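Long-range contacts in enterobactin synthetase component F-related protein (Vibrio cholerae serotype O1, PDB 4OXI), which probably activates glycine with ATP as glycyl-adenylate, serving a lipopolysaccharide modification pathway that gives resistance to antimicrobial peptides: residues M81-L86 with T197-E202; A173-D178 with F191-I196; A116-G121 with V234-L239. All blocks are in the same frame, centred on the assembly; numbering follows the deposited sequence.

Contact 1: M81-L86 with T197-E202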
loop_
_atom_site.group_PDB
_atom_site.type_symbol
_atom_site.label_atom_id
_atom_site.label_comp_id
_atom_site.label_asym_id
_atom_site.label_seq_id
_atom_site.Cartn_x
_atom_site.Cartn_y
_atom_site.Cartn_z
ATOM N N MET A 81 21.153 -1.268 -10.571
ATOM C CA MET A 81 19.743 -1.661 -10.470
ATOM C C MET A 81 19.175 -1.918 -11.864
ATOM O O MET A 81 18.360 -2.825 -12.063
ATOM C CB MET A 81 18.917 -0.581 -9.754
ATOM C CG MET A 81 19.186 -0.479 -8.250
ATOM S SD MET A 81 18.822 -2.027 -7.374
ATOM C CE MET A 81 17.075 -2.239 -7.765
ATOM N N THR A 82 19.616 -1.120 -12.833
ATOM C CA THR A 82 19.151 -1.281 -14.207
ATOM C C THR A 82 19.612 -2.609 -14.804
ATOM O O THR A 82 18.842 -3.275 -15.484
ATOM C CB THR A 82 19.583 -0.105 -15.074
ATOM O OG1 THR A 82 18.981 1.091 -14.544
ATOM C CG2 THR A 82 19.132 -0.309 -16.526
ATOM N N ASP A 83 20.847 -3.012 -14.519
ATOM C CA ASP A 83 21.352 -4.289 -15.011
ATOM C C ASP A 83 20.511 -5.442 -14.463
ATOM O O ASP A 83 20.167 -6.368 -15.190
ATOM C CB ASP A 83 22.818 -4.516 -14.594
ATOM C CG ASP A 83 23.794 -3.516 -15.228
ATOM O OD1 ASP A 83 23.448 -2.869 -16.244
ATOM O OD2 ASP A 83 24.929 -3.391 -14.701
ATOM N N MET A 84 20.214 -5.405 -13.167
ATOM C CA MET A 84 19.430 -6.470 -12.562
ATOM C C MET A 84 18.002 -6.450 -13.103
ATOM O O MET A 84 17.469 -7.483 -13.480
ATOM C CB MET A 84 19.432 -6.342 -11.043
ATOM C CG MET A 84 20.693 -6.876 -10.408
ATOM S SD MET A 84 20.715 -6.588 -8.637
ATOM C CE MET A 84 21.282 -4.880 -8.558
ATOM N N ALA A 85 17.405 -5.268 -13.171
ATOM C CA ALA A 85 16.021 -5.129 -13.599
ATOM C C ALA A 85 15.812 -5.580 -15.052
ATOM O O ALA A 85 14.948 -6.411 -15.320
ATOM C CB ALA A 85 15.554 -3.701 -13.397
ATOM N N LEU A 86 16.612 -5.059 -15.982
ATOM C CA LEU A 86 16.491 -5.464 -17.378
ATOM C C LEU A 86 16.939 -6.902 -17.640
ATOM O O LEU A 86 16.492 -7.513 -18.609
ATOM C CB LEU A 86 17.224 -4.504 -18.319
ATOM C CG LEU A 86 16.745 -3.057 -18.341
ATOM C CD1 LEU A 86 17.472 -2.295 -19.451
ATOM C CD2 LEU A 86 15.238 -2.987 -18.535
ATOM N N THR A 197 23.290 -9.348 -16.678
ATOM C CA THR A 197 24.032 -8.872 -17.835
ATOM C C THR A 197 24.137 -7.367 -17.687
ATOM O O THR A 197 23.232 -6.744 -17.141
ATOM C CB THR A 197 23.230 -9.145 -19.132
ATOM O OG1 THR A 197 22.814 -10.514 -19.166
ATOM C CG2 THR A 197 24.057 -8.838 -20.376
ATOM N N GLU A 198 25.214 -6.768 -18.178
ATOM C CA GLU A 198 25.307 -5.312 -18.164
ATOM C C GLU A 198 24.410 -4.746 -19.255
ATOM O O GLU A 198 24.289 -5.343 -20.315
ATOM C CB GLU A 198 26.758 -4.861 -18.321
ATOM C CG GLU A 198 27.627 -5.312 -17.136
ATOM C CD GLU A 198 29.017 -4.694 -17.118
ATOM O OE1 GLU A 198 29.192 -3.572 -17.650
ATOM O OE2 GLU A 198 29.932 -5.337 -16.561
ATOM N N GLN A 199 23.754 -3.623 -18.980
ATOM C CA GLN A 199 22.767 -3.058 -19.905
ATOM C C GLN A 199 23.122 -1.618 -20.255
ATOM O O GLN A 199 23.535 -0.842 -19.399
ATOM C CB GLN A 199 21.353 -3.098 -19.300
ATOM C CG GLN A 199 20.913 -4.459 -18.731
ATOM C CD GLN A 199 20.523 -5.466 -19.817
ATOM O OE1 GLN A 199 20.077 -5.083 -20.900
ATOM N NE2 GLN A 199 20.678 -6.761 -19.521
ATOM N N ASP A 200 22.952 -1.264 -21.522
ATOM C CA ASP A 200 23.294 0.068 -21.999
ATOM C C ASP A 200 22.126 0.991 -21.713
ATOM O O ASP A 200 21.064 0.860 -22.324
ATOM C CB ASP A 200 23.582 0.028 -23.507
ATOM C CG ASP A 200 24.248 1.305 -24.027
ATOM O OD1 ASP A 200 24.194 2.355 -23.343
ATOM O OD2 ASP A 200 24.823 1.256 -25.140
ATOM N N VAL A 201 22.321 1.925 -20.784
ATOM C CA VAL A 201 21.257 2.851 -20.419
ATOM C C VAL A 201 21.006 3.925 -21.485
ATOM O O VAL A 201 19.979 4.604 -21.443
ATOM C CB VAL A 201 21.493 3.498 -19.041
ATOM C CG1 VAL A 201 21.650 2.421 -17.982
ATOM C CG2 VAL A 201 22.703 4.407 -19.077
ATOM N N GLU A 202 21.930 4.069 -22.439
ATOM C CA GLU A 202 21.728 4.970 -23.582
ATOM C C GLU A 202 20.565 4.464 -24.439
ATOM O O GLU A 202 19.837 5.248 -25.053
ATOM C CB GLU A 202 23.004 5.078 -24.433
ATOM C CG GLU A 202 24.224 5.652 -23.698
ATOM C CD GLU A 202 24.212 7.173 -23.619
ATOM O OE1 GLU A 202 24.716 7.734 -22.617
ATOM O OE2 GLU A 202 23.710 7.813 -24.570
#

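Contact 2: A173-D178 with F191-I196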
loop_
_atom_site.group_PDB
_atom_site.type_symbol
_atom_site.label_atom_id
_atom_site.label_comp_id
_atom_site.label_asym_id
_atom_site.label_seq_id
_atom_site.Cartn_x
_atom_site.Cartn_y
_atom_site.Cartn_z
ATOM N N ALA A 173 15.267 -16.179 -9.070
ATOM C CA ALA A 173 16.148 -15.648 -8.035
ATOM C C ALA A 173 17.404 -15.066 -8.666
ATOM O O ALA A 173 17.794 -15.474 -9.759
ATOM C CB ALA A 173 16.503 -16.739 -7.035
ATOM N N LEU A 174 18.025 -14.102 -7.989
ATOM C CA LEU A 174 19.312 -13.567 -8.431
ATOM C C LEU A 174 20.410 -14.626 -8.194
ATOM O O LEU A 174 20.203 -15.561 -7.419
ATOM C CB LEU A 174 19.609 -12.258 -7.695
ATOM C CG LEU A 174 18.562 -11.159 -7.913
ATOM C CD1 LEU A 174 18.774 -10.010 -6.938
ATOM C CD2 LEU A 174 18.584 -10.659 -9.353
ATOM N N PRO A 175 21.562 -14.503 -8.885
ATOM C CA PRO A 175 22.568 -15.576 -8.857
ATOM C C PRO A 175 23.190 -15.861 -7.492
ATOM O O PRO A 175 23.835 -16.895 -7.340
ATOM C CB PRO A 175 23.652 -15.068 -9.815
ATOM C CG PRO A 175 22.940 -14.177 -10.745
ATOM C CD PRO A 175 21.903 -13.478 -9.886
ATOM N N ASP A 176 23.003 -14.985 -6.514
ATOM C CA ASP A 176 23.584 -15.225 -5.196
ATOM C C ASP A 176 22.757 -16.205 -4.358
ATOM O O ASP A 176 23.140 -16.560 -3.243
ATOM C CB ASP A 176 23.770 -13.904 -4.436
ATOM C CG ASP A 176 22.449 -13.300 -3.965
ATOM O OD1 ASP A 176 21.536 -13.088 -4.800
ATOM O OD2 ASP A 176 22.322 -13.037 -2.746
ATOM N N VAL A 177 21.620 -16.638 -4.887
ATOM C CA VAL A 177 20.752 -17.545 -4.149
ATOM C C VAL A 177 20.992 -18.979 -4.596
ATOM O O VAL A 177 20.853 -19.297 -5.780
ATOM C CB VAL A 177 19.272 -17.192 -4.365
ATOM C CG1 VAL A 177 18.397 -18.149 -3.599
ATOM C CG2 VAL A 177 19.001 -15.759 -3.937
ATOM N N ASP A 178 21.356 -19.848 -3.661
ATOM C CA ASP A 178 21.620 -21.234 -4.019
ATOM C C ASP A 178 20.307 -22.000 -4.081
ATOM O O ASP A 178 19.742 -22.364 -3.052
ATOM C CB ASP A 178 22.595 -21.903 -3.042
ATOM C CG ASP A 178 22.995 -23.323 -3.484
ATOM O OD1 ASP A 178 22.834 -23.659 -4.683
ATOM O OD2 ASP A 178 23.485 -24.102 -2.635
ATOM N N PHE A 191 13.173 -24.002 -11.647
ATOM C CA PHE A 191 13.940 -22.925 -11.037
ATOM C C PHE A 191 14.793 -22.228 -12.065
ATOM O O PHE A 191 15.547 -22.881 -12.794
ATOM C CB PHE A 191 14.831 -23.484 -9.927
ATOM C CG PHE A 191 14.059 -23.959 -8.742
ATOM C CD1 PHE A 191 13.895 -23.135 -7.642
ATOM C CD2 PHE A 191 13.446 -25.208 -8.754
ATOM C CE1 PHE A 191 13.168 -23.559 -6.557
ATOM C CE2 PHE A 191 12.720 -25.636 -7.679
ATOM C CZ PHE A 191 12.574 -24.809 -6.573
ATOM N N HIS A 192 14.670 -20.905 -12.118
ATOM C CA HIS A 192 15.368 -20.118 -13.115
ATOM C C HIS A 192 16.382 -19.221 -12.417
ATOM O O HIS A 192 16.008 -18.270 -11.707
ATOM C CB HIS A 192 14.385 -19.232 -13.900
ATOM C CG HIS A 192 13.362 -19.984 -14.706
ATOM N ND1 HIS A 192 13.604 -20.440 -15.988
ATOM C CD2 HIS A 192 12.069 -20.299 -14.437
ATOM C CE1 HIS A 192 12.518 -21.029 -16.458
ATOM N NE2 HIS A 192 11.573 -20.959 -15.536
ATOM N N THR A 193 17.663 -19.497 -12.603
ATOM C CA THR A 193 18.654 -18.525 -12.165
ATOM C C THR A 193 18.916 -17.583 -13.328
ATOM O O THR A 193 19.275 -18.017 -14.422
ATOM C CB THR A 193 19.952 -19.174 -11.672
ATOM O OG1 THR A 193 19.655 -20.034 -10.565
ATOM C CG2 THR A 193 20.935 -18.101 -11.219
ATOM N N VAL A 194 18.692 -16.295 -13.102
ATOM C CA VAL A 194 18.844 -15.312 -14.165
ATOM C C VAL A 194 20.178 -14.608 -13.984
ATOM O O VAL A 194 20.404 -13.965 -12.966
ATOM C CB VAL A 194 17.710 -14.270 -14.145
ATOM C CG1 VAL A 194 17.871 -13.296 -15.297
ATOM C CG2 VAL A 194 16.349 -14.961 -14.220
ATOM N N GLN A 195 21.068 -14.754 -14.959
ATOM C CA GLN A 195 22.352 -14.075 -14.894
ATOM C C GLN A 195 22.153 -12.575 -15.058
ATOM O O GLN A 195 21.227 -12.129 -15.742
ATOM C CB GLN A 195 23.327 -14.632 -15.944
ATOM C CG GLN A 195 23.750 -16.100 -15.696
ATOM C CD GLN A 195 24.226 -16.354 -14.261
ATOM O OE1 GLN A 195 24.884 -15.509 -13.647
ATOM N NE2 GLN A 195 23.886 -17.523 -13.722
ATOM N N ILE A 196 23.003 -11.798 -14.402
ATOM C CA ILE A 196 22.937 -10.353 -14.506
ATOM C C ILE A 196 23.865 -9.921 -15.629
ATOM O O ILE A 196 25.063 -10.117 -15.551
ATOM C CB ILE A 196 23.361 -9.671 -13.191
ATOM C CG1 ILE A 196 22.477 -10.124 -12.033
ATOM C CG2 ILE A 196 23.284 -8.161 -13.304
ATOM C CD1 ILE A 196 22.957 -9.597 -10.684
HETATM O O HOH W 1 19.916 -18.513 -8.021
#

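Contact 3: A116-G121 with V234-L239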
loop_
_atom_site.group_PDB
_atom_site.type_symbol
_atom_site.label_atom_id
_atom_site.label_comp_id
_atom_site.label_asym_id
_atom_site.label_seq_id
_atom_site.Cartn_x
_atom_site.Cartn_y
_atom_site.Cartn_z
ATOM N N ALA A 116 12.034 -4.360 -12.600
ATOM C CA ALA A 116 12.004 -5.223 -13.776
ATOM C C ALA A 116 10.598 -5.287 -14.329
ATOM O O ALA A 116 10.390 -5.258 -15.539
ATOM C CB ALA A 116 12.486 -6.648 -13.415
ATOM N N SER A 117 9.621 -5.402 -13.437
ATOM C CA SER A 117 8.242 -5.495 -13.887
ATOM C C SER A 117 7.788 -4.184 -14.503
ATOM O O SER A 117 7.125 -4.173 -15.553
ATOM C CB SER A 117 7.316 -5.882 -12.733
ATOM O OG SER A 117 5.972 -5.704 -13.142
ATOM N N TYR A 118 8.134 -3.073 -13.859
ATOM C CA TYR A 118 7.762 -1.771 -14.404
ATOM C C TYR A 118 8.419 -1.523 -15.775
ATOM O O TYR A 118 7.747 -1.154 -16.738
ATOM C CB TYR A 118 8.099 -0.609 -13.442
ATOM C CG TYR A 118 7.782 0.704 -14.114
ATOM C CD1 TYR A 118 6.479 1.176 -14.151
ATOM C CD2 TYR A 118 8.766 1.434 -14.776
ATOM C CE1 TYR A 118 6.157 2.352 -14.800
ATOM C CE2 TYR A 118 8.455 2.618 -15.435
ATOM C CZ TYR A 118 7.147 3.064 -15.450
ATOM O OH TYR A 118 6.815 4.234 -16.091
ATOM N N LEU A 119 9.735 -1.709 -15.847
ATOM C CA LEU A 119 10.482 -1.433 -17.070
ATOM C C LEU A 119 10.006 -2.310 -18.224
ATOM O O LEU A 119 9.995 -1.875 -19.378
ATOM C CB LEU A 119 11.974 -1.634 -16.826
ATOM C CG LEU A 119 12.614 -0.577 -15.922
ATOM C CD1 LEU A 119 14.066 -0.914 -15.636
ATOM C CD2 LEU A 119 12.526 0.803 -16.557
ATOM N N GLY A 120 9.585 -3.533 -17.901
ATOM C CA GLY A 120 9.143 -4.487 -18.902
ATOM C C GLY A 120 7.646 -4.515 -19.201
ATOM O O GLY A 120 7.185 -5.375 -19.954
ATOM N N GLY A 121 6.875 -3.597 -18.624
ATOM C CA GLY A 121 5.441 -3.581 -18.872
ATOM C C GLY A 121 4.674 -4.767 -18.291
ATOM O O GLY A 121 3.594 -5.126 -18.757
ATOM N N VAL A 234 -4.225 -2.346 -10.493
ATOM C CA VAL A 234 -3.968 -0.954 -10.808
ATOM C C VAL A 234 -3.211 -0.877 -12.139
ATOM O O VAL A 234 -2.182 -1.533 -12.319
ATOM C CB VAL A 234 -3.131 -0.301 -9.687
ATOM C CG1 VAL A 234 -2.693 1.113 -10.075
ATOM C CG2 VAL A 234 -3.917 -0.281 -8.383
ATOM N N SER A 235 -3.726 -0.094 -13.080
ATOM C CA SER A 235 -3.156 -0.066 -14.435
ATOM C C SER A 235 -1.952 0.847 -14.506
ATOM O O SER A 235 -1.708 1.631 -13.592
ATOM C CB SER A 235 -4.185 0.458 -15.427
ATOM O OG SER A 235 -4.394 1.830 -15.172
ATOM N N TYR A 236 -1.196 0.760 -15.596
ATOM C CA TYR A 236 -0.114 1.718 -15.808
ATOM C C TYR A 236 -0.624 3.150 -15.865
ATOM O O TYR A 236 0.003 4.043 -15.291
ATOM C CB TYR A 236 0.736 1.358 -17.038
ATOM C CG TYR A 236 1.721 0.255 -16.725
ATOM C CD1 TYR A 236 2.972 0.549 -16.194
ATOM C CD2 TYR A 236 1.386 -1.080 -16.918
ATOM C CE1 TYR A 236 3.879 -0.449 -15.889
ATOM C CE2 TYR A 236 2.281 -2.091 -16.617
ATOM C CZ TYR A 236 3.533 -1.762 -16.100
ATOM O OH TYR A 236 4.436 -2.755 -15.789
ATOM N N SER A 237 -1.757 3.389 -16.524
ATOM C CA SER A 237 -2.247 4.775 -16.584
ATOM C C SER A 237 -2.729 5.266 -15.213
ATOM O O SER A 237 -2.525 6.427 -14.886
ATOM C CB SER A 237 -3.318 4.987 -17.661
ATOM O OG SER A 237 -4.466 4.211 -17.395
ATOM N N ASN A 238 -3.340 4.392 -14.409
ATOM C CA ASN A 238 -3.640 4.751 -13.014
ATOM C C ASN A 238 -2.376 5.225 -12.307
ATOM O O ASN A 238 -2.338 6.306 -11.711
ATOM C CB ASN A 238 -4.157 3.550 -12.213
ATOM C CG ASN A 238 -5.501 3.044 -12.673
ATOM O OD1 ASN A 238 -5.725 1.832 -12.707
ATOM N ND2 ASN A 238 -6.407 3.954 -13.020
ATOM N N LEU A 239 -1.334 4.399 -12.376
ATOM C CA LEU A 239 -0.093 4.664 -11.646
ATOM C C LEU A 239 0.629 5.892 -12.176
ATOM O O LEU A 239 1.203 6.672 -11.398
ATOM C CB LEU A 239 0.838 3.447 -11.742
ATOM C CG LEU A 239 2.297 3.608 -11.302
ATOM C CD1 LEU A 239 2.373 4.033 -9.837
ATOM C CD2 LEU A 239 3.083 2.309 -11.535
#

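Contact 1: M81-L86 with T197-E202
The side-chain amide of Gln199 lies flat against Leu86, whose CB sits over one face of it, 3.7 Å from Gln199 CD. The carboxylate of Asp83 is also approached from above: Gln199 N donates to Asp83 OD1 at 2.9 Å, coming in 52° out of the carboxylate plane. The hydrogen bond is moderately bent. Asp83 OD1 takes a second bond from Gln79 NE2, so two donors grip the same oxygen. Beside it, Asp83 and Glu198 run side by side in the same direction, their carboxylate planes 24° apart. Asp83 OD2 and Glu198 OE1 are 5.2 Å from each other, close enough for some mutual repulsion, which the donors at Asp83 OD1 may offset.

Gln199 reaches Leu86 through a bend at chi2 (-76°), which turns the amide along the helix, over Leu86. Its CG then packs 3.7 Å from Leu86 CB, while Gln199 NE2 also makes a weak bond to Thr197 O in its own segment. Nearer the start of the loop segment, Asp83 CB rests 3.4 Å from Thr197 O. At the other end, Thr82 CG2 meets Val201 CG1 at 4.0 Å, methyl to methyl, while Thr82 OG1 turns back to Tyr78 O of its own helix. Flanking Val201, Asp200 OD1 accepts from Glu202 N and closes an Asx turn.

Gln79 NE2 also holds Gln199 O, and Ser87 OG bonds Thr197 N, so polar side chains four residues apart on helix 78-95 (Gln79, Asp83 and Ser87) all take hold of the main chain of 197-202. The arrangement is that of an extended segment laid along the flank of a helix, here the loop that leaves the last strand of the five-stranded parallel sheet in the AMP-binding family fold.

Contact 2: A173-D178 with F191-I196
This is the edge of a beta-alpha-beta crossover: strand 170-173 runs into helix 180-185 and returns as strand 190-193, the outermost strand of a five-stranded parallel sheet. Ala173 and Thr193 pair in parallel, and their side chains fall on the same face of that sheet. The bridge is loose at this point, since Ala173 N reaches His192 O at 3.4 Å in a weak bond. Just beyond, the chain from Leu174 to Val177 makes a type I turn that puts Pro175 over the segment leaving the second strand.

The proline ring does most of the side-chain packing. Pro175 CG is 3.4 Å from Val194 O and also touches Gln195 OE1, while Pro175 CD meets Ile196 CG1 at 4.0 Å, the two side chains crossing at about a right angle. Thr193 holds CG2 anti to its own N (chi1 -60° for OG1), which directs that methyl to Pro175 CA, 3.8 Å away, and turns Thr193 OG1 to a water. The water accepts from Thr193 OG1 at 3.0 Å and donates to both Leu174 O and Val177 O, the latter at 2.6 Å.

Contact 3: A116-G121 with V234-L239
Tyr118 and Tyr236 cross with their ring planes at 47° and centroids 5.8 Å apart, an oblique pairing. The meeting point is Tyr118 CD1, which lies at the edge of the Tyr236 ring, in its plane, 3.5 Å from Tyr236 CE1. With CG anti to the backbone N (chi1 176°), the Tyr118 ring swings away from helix 108-119 toward the start of helix 236-249, where Leu239 CD2 comes 4.4 Å from Tyr118 CD1. Tyr236 points the other way, driving its phenol into the C-terminal end of helix 108-119.

That end is a Schellman motif with Gly121, at positive phi, as the C-prime residue. Tyr236 OH sits 3.0 Å from Ser117 O and 3.2 Å from Gly121 C, and its hydrogen bond goes to Met122 O. Across the contact, Ser235 and Asn238 form a capping box that starts the helix carrying Tyr236.

Tyr118 OH is bonded to His240 NE2, and its ring makes a cation-pi contact with Arg53. Both buried phenols therefore have polar partners, and the carbonyl-rich helix end around Tyr236 OH probably favours the neutral, donating form of that hydroxyl.

Overall arrangement
Helix 78-95 runs through the whole arrangement. It carries segment 81-86 of contact 1, Ile196 of contact 2 packs on its Met84 and Asp83, and Ala116 and Leu119 of contact 3 pack on its Ala85 and Leu86. Centres of contacts 1 and 2 are about 16 Å apart, of 1 and 3 about 18 Å, of 2 and 3 about 23 Å; the last two do not touch. Along the chain, contact 2 falls between the segments of both contact 1 and contact 3, whereas contacts 1 and 3 interleave. Contact 3 continues from helix 108-119 to helix 236-249, where the side chain of Leu239 is about 11 Å from the bound glycyl-adenosine-5'-phosphate.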